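Sodium/sialic acid symporter SiaT (Proteus mirabilis, PDB 5NV9) uses the inward sodium gradient to drive uptake of the sialic acid N-acetylneuraminic acid, moving two sodium ions with each substrate molecule. Local coordinates at residues 351-356 and 376-381; 121-126 and 357-363; 14-18 and 333-338; 135-140 and 343-347. All blocks are in the same frame, centred on the assembly; numbering follows the deposited sequence.

Interaction 1: 351-356 and 376-381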
# COMPACT_ATOMS: atom_id res chain seq x y z
N ILE A 351 -0.18 3.69 11.68
CA ILE A 351 -1.38 3.90 12.51
C ILE A 351 -1.00 4.37 13.87
O ILE A 351 -1.51 5.40 14.36
CB ILE A 351 -2.27 2.68 12.61
CG1 ILE A 351 -3.00 2.46 11.32
CG2 ILE A 351 -3.31 2.87 13.72
CD1 ILE A 351 -3.49 1.02 11.12
N SER A 352 -0.09 3.67 14.50
CA SER A 352 0.43 4.12 15.82
C SER A 352 1.16 5.43 15.78
O SER A 352 1.02 6.16 16.73
CB SER A 352 1.29 3.09 16.46
OG SER A 352 1.75 3.52 17.73
N SER A 353 1.91 5.78 14.71
CA SER A 353 2.54 7.08 14.67
C SER A 353 1.47 8.27 14.64
O SER A 353 1.66 9.29 15.31
CB SER A 353 3.50 7.21 13.46
OG SER A 353 2.75 7.35 12.23
N CYS A 354 0.44 8.11 13.81
CA CYS A 354 -0.68 9.05 13.74
C CYS A 354 -1.40 9.14 15.07
O CYS A 354 -1.70 10.24 15.56
CB CYS A 354 -1.66 8.59 12.65
SG CYS A 354 -1.00 8.81 10.98
N PHE A 355 -1.71 7.99 15.68
CA PHE A 355 -2.37 8.08 16.96
C PHE A 355 -1.50 8.88 17.97
O PHE A 355 -2.03 9.75 18.69
CB PHE A 355 -2.72 6.72 17.49
CG PHE A 355 -3.56 6.76 18.73
CD1 PHE A 355 -2.98 6.90 19.95
CD2 PHE A 355 -4.96 6.69 18.65
CE1 PHE A 355 -3.74 6.88 21.11
CE2 PHE A 355 -5.73 6.72 19.79
CZ PHE A 355 -5.11 6.83 21.03
N ASN A 356 -0.20 8.58 18.02
CA ASN A 356 0.74 9.15 18.98
C ASN A 356 0.83 10.70 18.89
O ASN A 356 0.78 11.42 19.92
CB ASN A 356 2.13 8.53 18.81
CG ASN A 356 2.92 8.43 20.11
OD1 ASN A 356 3.71 9.32 20.45
ND2 ASN A 356 2.64 7.38 20.88
N VAL A 376 2.54 4.30 24.68
CA VAL A 376 1.34 4.39 23.84
C VAL A 376 1.65 3.98 22.40
O VAL A 376 0.85 3.32 21.80
CB VAL A 376 0.68 5.80 23.95
CG1 VAL A 376 -0.52 5.94 23.05
CG2 VAL A 376 0.24 6.06 25.40
N ALA A 377 2.83 4.35 21.90
CA ALA A 377 3.34 3.89 20.61
C ALA A 377 3.27 2.37 20.50
O ALA A 377 2.72 1.85 19.51
CB ALA A 377 4.77 4.37 20.38
N LYS A 378 3.78 1.66 21.51
CA LYS A 378 3.71 0.20 21.52
C LYS A 378 2.31 -0.37 21.63
O LYS A 378 1.95 -1.29 20.91
CB LYS A 378 4.58 -0.38 22.62
CG LYS A 378 6.04 -0.35 22.24
CD LYS A 378 6.94 -0.78 23.39
CE LYS A 378 6.91 -2.29 23.60
NZ LYS A 378 7.73 -3.04 22.58
N LEU A 379 1.53 0.18 22.54
CA LEU A 379 0.17 -0.27 22.81
C LEU A 379 -0.72 -0.22 21.58
O LEU A 379 -1.46 -1.15 21.29
CB LEU A 379 -0.43 0.65 23.87
CG LEU A 379 -1.82 0.29 24.36
CD1 LEU A 379 -1.89 -1.17 24.84
CD2 LEU A 379 -2.24 1.28 25.43
N VAL A 380 -0.60 0.85 20.80
CA VAL A 380 -1.48 1.00 19.66
C VAL A 380 -1.17 -0.00 18.54
O VAL A 380 -2.06 -0.39 17.79
CB VAL A 380 -1.50 2.45 19.16
CG1 VAL A 380 -2.29 2.56 17.86
CG2 VAL A 380 -2.11 3.33 20.20
N ILE A 381 0.07 -0.44 18.44
CA ILE A 381 0.35 -1.58 17.56
C ILE A 381 -0.46 -2.85 17.95
O ILE A 381 -1.09 -3.46 17.12
CB ILE A 381 1.86 -1.77 17.37
CG1 ILE A 381 2.32 -0.61 16.43
CG2 ILE A 381 2.13 -3.12 16.70
CD1 ILE A 381 3.74 -0.31 16.55
O HOH W 1 0.53 5.68 19.59

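Interaction 2: 121-126 and 357-363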
# COMPACT_ATOMS: atom_id res chain seq x y z
N ARG A 121 -6.22 18.62 10.11
CA ARG A 121 -5.27 17.61 10.56
C ARG A 121 -6.00 16.37 11.06
O ARG A 121 -5.70 15.29 10.62
CB ARG A 121 -4.33 18.18 11.62
CG ARG A 121 -3.64 17.18 12.51
CD ARG A 121 -2.65 17.92 13.35
NE ARG A 121 -1.80 17.00 14.08
CZ ARG A 121 -0.95 17.34 15.06
NH1 ARG A 121 -0.82 18.58 15.47
NH2 ARG A 121 -0.19 16.42 15.62
N LEU A 122 -6.99 16.55 11.94
CA LEU A 122 -7.72 15.46 12.50
C LEU A 122 -8.63 14.71 11.54
O LEU A 122 -8.81 13.44 11.67
CB LEU A 122 -8.55 15.95 13.69
CG LEU A 122 -7.76 16.26 14.95
CD1 LEU A 122 -8.64 16.95 15.96
CD2 LEU A 122 -7.20 14.98 15.54
N PHE A 123 -9.23 15.44 10.61
CA PHE A 123 -10.04 14.78 9.62
C PHE A 123 -9.14 13.81 8.84
O PHE A 123 -9.52 12.64 8.65
CB PHE A 123 -10.76 15.71 8.67
CG PHE A 123 -11.28 15.04 7.43
CD1 PHE A 123 -12.45 14.32 7.45
CD2 PHE A 123 -10.58 15.14 6.23
CE1 PHE A 123 -12.93 13.70 6.32
CE2 PHE A 123 -11.00 14.47 5.08
CZ PHE A 123 -12.21 13.78 5.12
N ALA A 124 -7.97 14.28 8.43
CA ALA A 124 -7.04 13.47 7.63
C ALA A 124 -6.45 12.28 8.39
O ALA A 124 -6.36 11.20 7.83
CB ALA A 124 -5.92 14.34 7.01
N SER A 125 -6.04 12.51 9.64
CA SER A 125 -5.47 11.50 10.49
C SER A 125 -6.47 10.35 10.81
O SER A 125 -6.12 9.16 10.73
CB SER A 125 -5.02 12.17 11.78
OG SER A 125 -4.30 11.28 12.58
N LEU A 126 -7.71 10.69 11.17
CA LEU A 126 -8.75 9.71 11.43
C LEU A 126 -9.10 8.94 10.16
O LEU A 126 -9.31 7.72 10.20
CB LEU A 126 -9.99 10.39 12.04
CG LEU A 126 -9.73 10.99 13.41
CD1 LEU A 126 -10.85 11.91 13.80
CD2 LEU A 126 -9.56 9.92 14.50
N SER A 357 0.96 11.18 17.66
CA SER A 357 1.16 12.59 17.40
C SER A 357 -0.18 13.34 17.37
O SER A 357 -0.35 14.30 18.12
CB SER A 357 1.93 12.81 16.09
OG SER A 357 2.01 14.23 15.78
N ASP A 358 -1.11 12.87 16.50
CA ASP A 358 -2.33 13.59 16.14
C ASP A 358 -3.42 13.43 17.21
O ASP A 358 -4.28 14.29 17.31
CB ASP A 358 -2.91 13.13 14.80
CG ASP A 358 -1.93 13.27 13.64
OD1 ASP A 358 -1.20 14.27 13.64
OD2 ASP A 358 -1.86 12.39 12.76
N ILE A 359 -3.38 12.36 17.99
CA ILE A 359 -4.41 12.12 18.98
C ILE A 359 -3.84 12.34 20.41
O ILE A 359 -4.20 13.32 21.12
CB ILE A 359 -5.06 10.75 18.78
CG1 ILE A 359 -5.59 10.58 17.34
CG2 ILE A 359 -6.21 10.53 19.75
CD1 ILE A 359 -6.62 11.60 16.92
N TYR A 360 -2.92 11.47 20.80
CA TYR A 360 -2.40 11.45 22.13
C TYR A 360 -1.57 12.69 22.51
O TYR A 360 -1.77 13.29 23.55
CB TYR A 360 -1.55 10.17 22.32
CG TYR A 360 -0.93 10.01 23.68
CD1 TYR A 360 -1.72 9.93 24.82
CD2 TYR A 360 0.47 9.90 23.83
CE1 TYR A 360 -1.14 9.77 26.10
CE2 TYR A 360 1.06 9.77 25.09
CZ TYR A 360 0.25 9.67 26.21
OH TYR A 360 0.84 9.53 27.46
N THR A 361 -0.65 13.09 21.68
CA THR A 361 0.16 14.23 22.00
C THR A 361 -0.67 15.51 21.76
O THR A 361 -0.78 16.39 22.63
CB THR A 361 1.48 14.20 21.20
OG1 THR A 361 2.19 12.99 21.50
CG2 THR A 361 2.34 15.36 21.54
N ARG A 362 -1.36 15.59 20.64
CA ARG A 362 -1.94 16.88 20.28
C ARG A 362 -3.11 17.26 21.18
O ARG A 362 -3.37 18.43 21.43
CB ARG A 362 -2.38 16.85 18.82
CG ARG A 362 -3.17 18.09 18.40
CD ARG A 362 -2.32 19.35 18.56
NE ARG A 362 -3.05 20.51 18.09
CZ ARG A 362 -4.03 21.11 18.76
NH1 ARG A 362 -4.41 20.70 19.98
NH2 ARG A 362 -4.64 22.16 18.21
N LEU A 363 -3.86 16.26 21.59
CA LEU A 363 -5.03 16.47 22.38
C LEU A 363 -4.83 16.37 23.89
O LEU A 363 -5.77 16.54 24.61
CB LEU A 363 -6.15 15.53 21.88
CG LEU A 363 -6.48 15.79 20.41
CD1 LEU A 363 -7.46 14.78 19.84
CD2 LEU A 363 -7.04 17.19 20.27
O HOH W 2 1.28 16.53 18.26

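Interaction 3: 14-18 and 333-338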
# COMPACT_ATOMS: atom_id res chain seq x y z
N LEU A 14 9.19 -21.91 4.71
CA LEU A 14 8.26 -20.90 5.20
C LEU A 14 8.59 -20.49 6.65
O LEU A 14 8.65 -19.29 6.96
CB LEU A 14 6.83 -21.38 5.12
CG LEU A 14 5.82 -20.40 5.77
CD1 LEU A 14 5.87 -19.05 5.06
CD2 LEU A 14 4.41 -21.01 5.70
N PHE A 15 8.85 -21.48 7.51
CA PHE A 15 9.13 -21.20 8.93
C PHE A 15 10.50 -20.64 9.18
O PHE A 15 10.70 -19.92 10.15
CB PHE A 15 8.85 -22.42 9.78
CG PHE A 15 7.40 -22.59 10.12
CD1 PHE A 15 6.52 -23.12 9.21
CD2 PHE A 15 6.91 -22.14 11.33
CE1 PHE A 15 5.18 -23.25 9.51
CE2 PHE A 15 5.58 -22.27 11.64
CZ PHE A 15 4.71 -22.83 10.73
N GLY A 16 11.45 -20.96 8.32
CA GLY A 16 12.72 -20.24 8.31
C GLY A 16 12.55 -18.75 8.02
O GLY A 16 13.17 -17.89 8.68
N TYR A 17 11.77 -18.45 6.99
CA TYR A 17 11.47 -17.06 6.65
C TYR A 17 10.81 -16.31 7.84
O TYR A 17 11.19 -15.19 8.22
CB TYR A 17 10.52 -16.99 5.47
CG TYR A 17 9.66 -15.67 5.48
CD1 TYR A 17 10.20 -14.47 5.03
CD2 TYR A 17 8.40 -15.67 5.97
CE1 TYR A 17 9.45 -13.30 5.03
CE2 TYR A 17 7.62 -14.48 5.99
CZ TYR A 17 8.17 -13.29 5.54
OH TYR A 17 7.44 -12.12 5.55
N LEU A 18 9.81 -16.95 8.43
CA LEU A 18 9.11 -16.36 9.61
C LEU A 18 10.01 -16.14 10.83
O LEU A 18 9.90 -15.10 11.51
CB LEU A 18 7.91 -17.22 9.98
CG LEU A 18 6.79 -17.33 8.98
CD1 LEU A 18 5.72 -18.35 9.39
CD2 LEU A 18 6.10 -15.96 8.82
N ILE A 333 5.70 -19.19 -1.57
CA ILE A 333 4.79 -18.94 -0.48
C ILE A 333 5.36 -17.96 0.55
O ILE A 333 4.64 -17.08 0.98
CB ILE A 333 4.32 -20.21 0.22
CG1 ILE A 333 3.48 -21.11 -0.68
CG2 ILE A 333 3.51 -19.90 1.46
CD1 ILE A 333 2.90 -20.52 -1.94
N ALA A 334 6.63 -18.09 0.92
CA ALA A 334 7.23 -17.12 1.82
C ALA A 334 7.21 -15.73 1.18
O ALA A 334 7.04 -14.75 1.90
CB ALA A 334 8.64 -17.53 2.18
N ALA A 335 7.41 -15.64 -0.17
CA ALA A 335 7.37 -14.35 -0.88
C ALA A 335 5.97 -13.67 -0.91
O ALA A 335 5.86 -12.48 -0.86
CB ALA A 335 7.92 -14.50 -2.30
N ILE A 336 4.92 -14.46 -0.96
CA ILE A 336 3.55 -13.98 -0.80
C ILE A 336 3.31 -13.52 0.64
O ILE A 336 2.75 -12.47 0.86
CB ILE A 336 2.53 -15.08 -1.19
CG1 ILE A 336 2.62 -15.36 -2.70
CG2 ILE A 336 1.12 -14.72 -0.75
CD1 ILE A 336 1.77 -16.56 -3.15
N PHE A 337 3.71 -14.31 1.62
CA PHE A 337 3.77 -13.81 2.98
C PHE A 337 4.56 -12.48 3.03
O PHE A 337 4.14 -11.54 3.71
CB PHE A 337 4.41 -14.79 3.92
CG PHE A 337 3.46 -15.81 4.50
CD1 PHE A 337 2.86 -16.79 3.68
CD2 PHE A 337 3.25 -15.86 5.88
CE1 PHE A 337 2.05 -17.76 4.24
CE2 PHE A 337 2.44 -16.85 6.44
CZ PHE A 337 1.86 -17.80 5.63
N ALA A 338 5.71 -12.43 2.40
CA ALA A 338 6.52 -11.21 2.50
C ALA A 338 5.80 -9.98 1.88
O ALA A 338 5.94 -8.86 2.40
CB ALA A 338 7.88 -11.39 1.88

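Interaction 4: 135-140 and 343-347. With NA (sodium ion), chain C; NA (sodium ion), chain B; SLB (N-acetyl-beta-neuraminic acid), chain D.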
# COMPACT_ATOMS: atom_id res chain seq x y z
N ARG A 135 -7.18 -1.74 5.33
CA ARG A 135 -6.22 -2.26 4.37
C ARG A 135 -5.53 -3.53 4.92
O ARG A 135 -5.34 -4.50 4.15
CB ARG A 135 -5.21 -1.16 3.95
CG ARG A 135 -4.04 -1.62 3.10
CD ARG A 135 -3.15 -0.44 2.78
NE ARG A 135 -1.81 -0.78 2.29
CZ ARG A 135 -1.56 -1.27 1.10
NH1 ARG A 135 -2.56 -1.45 0.22
NH2 ARG A 135 -0.28 -1.58 0.76
N VAL A 136 -5.18 -3.52 6.21
CA VAL A 136 -4.59 -4.65 6.88
C VAL A 136 -5.55 -5.87 6.82
O VAL A 136 -5.09 -7.04 6.50
CB VAL A 136 -4.26 -4.35 8.35
CG1 VAL A 136 -3.88 -5.61 9.10
CG2 VAL A 136 -3.14 -3.34 8.45
N ALA A 137 -6.83 -5.64 7.15
CA ALA A 137 -7.85 -6.73 7.17
C ALA A 137 -8.02 -7.33 5.78
O ALA A 137 -8.00 -8.55 5.62
CB ALA A 137 -9.18 -6.25 7.71
N ILE A 138 -8.05 -6.48 4.79
CA ILE A 138 -8.17 -6.88 3.40
C ILE A 138 -6.96 -7.65 2.92
O ILE A 138 -7.12 -8.67 2.22
CB ILE A 138 -8.52 -5.69 2.50
CG1 ILE A 138 -9.96 -5.25 2.82
CG2 ILE A 138 -8.47 -6.09 1.03
CD1 ILE A 138 -10.51 -4.07 2.03
N ILE A 139 -5.76 -7.17 3.28
CA ILE A 139 -4.52 -7.77 2.82
C ILE A 139 -4.47 -9.20 3.39
O ILE A 139 -4.06 -10.12 2.74
CB ILE A 139 -3.27 -6.98 3.23
CG1 ILE A 139 -3.07 -5.79 2.29
CG2 ILE A 139 -2.04 -7.86 3.16
CD1 ILE A 139 -2.04 -4.79 2.78
N THR A 140 -4.84 -9.33 4.66
CA THR A 140 -4.82 -10.60 5.37
C THR A 140 -5.87 -11.59 4.81
O THR A 140 -5.57 -12.76 4.57
CB THR A 140 -4.99 -10.29 6.86
OG1 THR A 140 -3.93 -9.42 7.25
CG2 THR A 140 -5.00 -11.53 7.67
N SER A 343 3.46 -4.91 4.10
CA SER A 343 2.39 -3.88 4.02
C SER A 343 1.66 -3.75 5.36
O SER A 343 1.41 -2.63 5.85
CB SER A 343 1.42 -4.24 2.87
OG SER A 343 2.09 -4.06 1.61
N ILE A 344 1.38 -4.92 5.97
CA ILE A 344 0.77 -4.96 7.29
C ILE A 344 1.65 -4.25 8.39
O ILE A 344 1.14 -3.43 9.22
CB ILE A 344 0.44 -6.36 7.74
CG1 ILE A 344 -0.66 -6.95 6.86
CG2 ILE A 344 -0.00 -6.40 9.20
CD1 ILE A 344 -0.83 -8.43 7.09
N SER A 345 2.94 -4.52 8.36
CA SER A 345 3.79 -3.99 9.40
C SER A 345 3.85 -2.45 9.28
O SER A 345 3.79 -1.74 10.30
CB SER A 345 5.16 -4.59 9.27
OG SER A 345 5.78 -4.10 8.08
N SER A 346 4.00 -1.94 8.05
CA SER A 346 4.05 -0.53 7.83
C SER A 346 2.77 0.20 8.18
O SER A 346 2.83 1.35 8.64
CB SER A 346 4.35 -0.17 6.35
OG SER A 346 5.61 -0.63 5.97
N SER A 347 1.63 -0.43 7.89
CA SER A 347 0.34 0.14 8.18
C SER A 347 0.14 0.19 9.71
O SER A 347 -0.37 1.20 10.23
CB SER A 347 -0.81 -0.68 7.53
OG SER A 347 -1.01 -0.41 6.14
NA NA C . 6.61 -2.58 6.28
NA NA B . 3.98 -5.37 0.98
C1 SLB D . -1.01 -2.99 -3.39
C2 SLB D . -1.01 -1.68 -4.13
C3 SLB D . -2.32 -1.54 -4.87
C4 SLB D . -2.33 -0.33 -5.83
C5 SLB D . -1.17 -0.57 -6.80
C6 SLB D . 0.15 -0.71 -6.02
C7 SLB D . 1.39 -0.97 -6.88
C8 SLB D . 2.63 -1.12 -6.05
C9 SLB D . 3.88 -1.22 -6.92
C10 SLB D . -1.16 0.35 -9.09
C11 SLB D . -0.67 1.52 -9.90
N5 SLB D . -1.06 0.54 -7.77
O1A SLB D . -0.49 -4.01 -3.97
O1B SLB D . -1.57 -3.04 -2.23
O2 SLB D . -0.83 -0.56 -3.22
O4 SLB D . -3.59 -0.25 -6.58
O6 SLB D . 0.06 -1.79 -5.09
O7 SLB D . 1.24 -2.19 -7.62
O8 SLB D . 2.75 -0.02 -5.16
O9 SLB D . 4.13 0.01 -7.66
O10 SLB D . -1.56 -0.71 -9.61
O HOH W 3 0.69 -0.45 3.78

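Interaction 1: 351-356 and 376-381
V376, the first residue of 376-381, brings CG1 up to the edge of the F355 ring, 3.9 Å from its CE1. Its carbonyl oxygen takes a weak bond from a water that also donates to S352 O and accepts from N356 ND2. The same amide nitrogen donates to K373 O, one turn earlier on this helix. Next comes A377, whose carbonyl oxygen receives the one direct hydrogen bond of the contact, from S352 OG at 2.6 Å. The hydroxyl lies in the carbonyl plane, on a lone pair, with a C=O...OG angle of 116°; chi1 of -179° swings it out toward the partner helix. V380 splits its two methyls: CG2 makes an off-centre CH-pi contact with the F355 ring, 4.1 Å from the centroid, while CG1 rests 3.7 Å from S352 CA. I381 follows, with CG1 3.8 Å from S352 CB. The axes of the two short segments lie 133° apart and approach to 8.6 Å. F39 of helix 35-40 packs against both S352 and A377, and Y38 of the same helix against I381; helix 118-151 reaches I351 through H132, and Y360 backs F355 and V376.

Interaction 2: 121-126 and 357-363
D358 fits into the hollow between R121 and S125, two residues one turn apart on the transmembrane helix, and its carboxylate is held from both. R121 comes in side-on: NE (2.8 Å) and NH2 (3.1 Å) both point at D358 OD1, and the guanidinium and carboxylate planes stand nearly perpendicular, 87° apart. S125 OG donates to D358 OD2 at 2.7 Å, reaching it on the anti side and out of the carboxylate plane; S107 OG is a further partner of that oxygen. The arginine reaches this far because its chain is fully stretched from CG to NE, which lays the guanidinium across the start of 357-363. There R362 covers one face, its CB 3.7 Å above the plane and offset toward the rim, and a water bridges R121 NH2 to S357 O. Beside these polar groups the shapes turn apolar. L122 pushes CD2 into a notch floored by D358 O, 3.5 Å away, and walled by the methyls I359 CD1 and L363 CD1. I359 CD1 in turn is a knob between two leucines, 3.7 Å from L122 CD2 and 4.2 Å from L126 CD2. Chemically, two arginines are drawn close, and E113 forms salt bridges to both, so their charges are probably well balanced. D358 O, pressed under the leucine methyl, has no hydrogen-bond partner, whereas the D358 side chain is tied by charge and hydroxyls, joining the cytoplasmic ends of helices 118-151 and 328-361.

Interaction 3: 14-18 and 333-338
Y17 OH, which rests 3.3 Å from A338 CA, is gripped from outside the two segments: it bonds to Q341 OE1 further along helix 328-361 and to Q185 NE2 on helix 155-203. No hydrogen bond joins the segments themselves, which meet mostly through carbon. Chi1 of 153° sends the tyrosine ring across to the partner helix, where the backbone oxygen of A334 lies over the centre of one face, 4.0 Å above the plane. Further along the ring, CE2 meets F337 CB at 3.8 Å and CE1 comes to A338 CB. At the small A334 the backbones come nearest, with L14 and A334 CA atoms 5.2 Å apart and Y17 CB resting 3.8 Å from A334 CB. One turn on, the F337 ring takes L14 CD1 squarely over a face: the CH-pi contact is 3.9 Å to the centroid and only 6° off the normal. L18 CD2 approaches F337 CD2 of the same ring, 4.1 Å away, from an oblique direction. The helices run in roughly the same direction, with axes 33° apart. Helix 8-29 is probably the extra N-terminal helix that sodium:solute symporters add ahead of the LeuT-fold core, here packed on helix 328-361 just before the sodium ligands A339 and S342.

Interaction 4: 135-140 and 343-347
R135, with chi1 of 172° and a chain extended from CG to NE, lays its guanidinium beside S343 and S347, while chi1 of -81° at I139 tucks CD1 over that guanidinium and against S343 CB. These are two nearly antiparallel helices of the LeuT fold, axes 167° apart, meeting at the heart of the transporter where substrate and sodium are bound. R135 NH1 donates to the carboxylate oxygen O1B of the sialic acid at 3.1 Å. Through another nitrogen of the same group, NE, the arginine donates to a water 2.9 Å away, which also bonds to S347 OG and may donate to S343 O. I139 CD1 covers one guanidinium face, 3.9 Å above its centre, so polar partners sit at the edge of the flat group and a methyl over one face. S347 OG has a further partner in H132. S343 OG coordinates one sodium ion at 2.4 Å, in the Na2 site completed by A56, L59, A339 and S342, and also bonds to T57 O. On the helix face turned from R135, S345 OG and S346 OG bind the second ion, at Na3, together with D182 and S342. Away from the ions the helices close on carbon: V136 CG1 meets I344 CG2 at 4.0 Å, and V136 CG2 lies against S347 CB. I344 CD1 presses up to T140 OG1 at 3.3 Å; that hydroxyl donates to V136 O at 2.8 Å, reaching it from the opposite face of the carbonyl plane to T140 N.

In the fold
Helix 328-361 is the thread through all four contacts, and the chemistry changes along it. Interaction 3, fully buried, is almost wholly carbon on carbon. Interaction 4, nearest the centre of the chain, carries the serines, the arginine, both sodium ions and the substrate. Interaction 1 is again buried, a helix pair with a single direct hydrogen bond and a shared water. Interaction 2, partly exposed and at the cytoplasmic end, adds a salt bridge to leucine and isoleucine packing. Interactions 2 and 4 join the same two helices, 118-151 and 328-361, with centres about 21 Å apart. Interactions 1 and 2 touch, through C354 against S125 and a probable hydrogen bond between N356 O and T361 OG1.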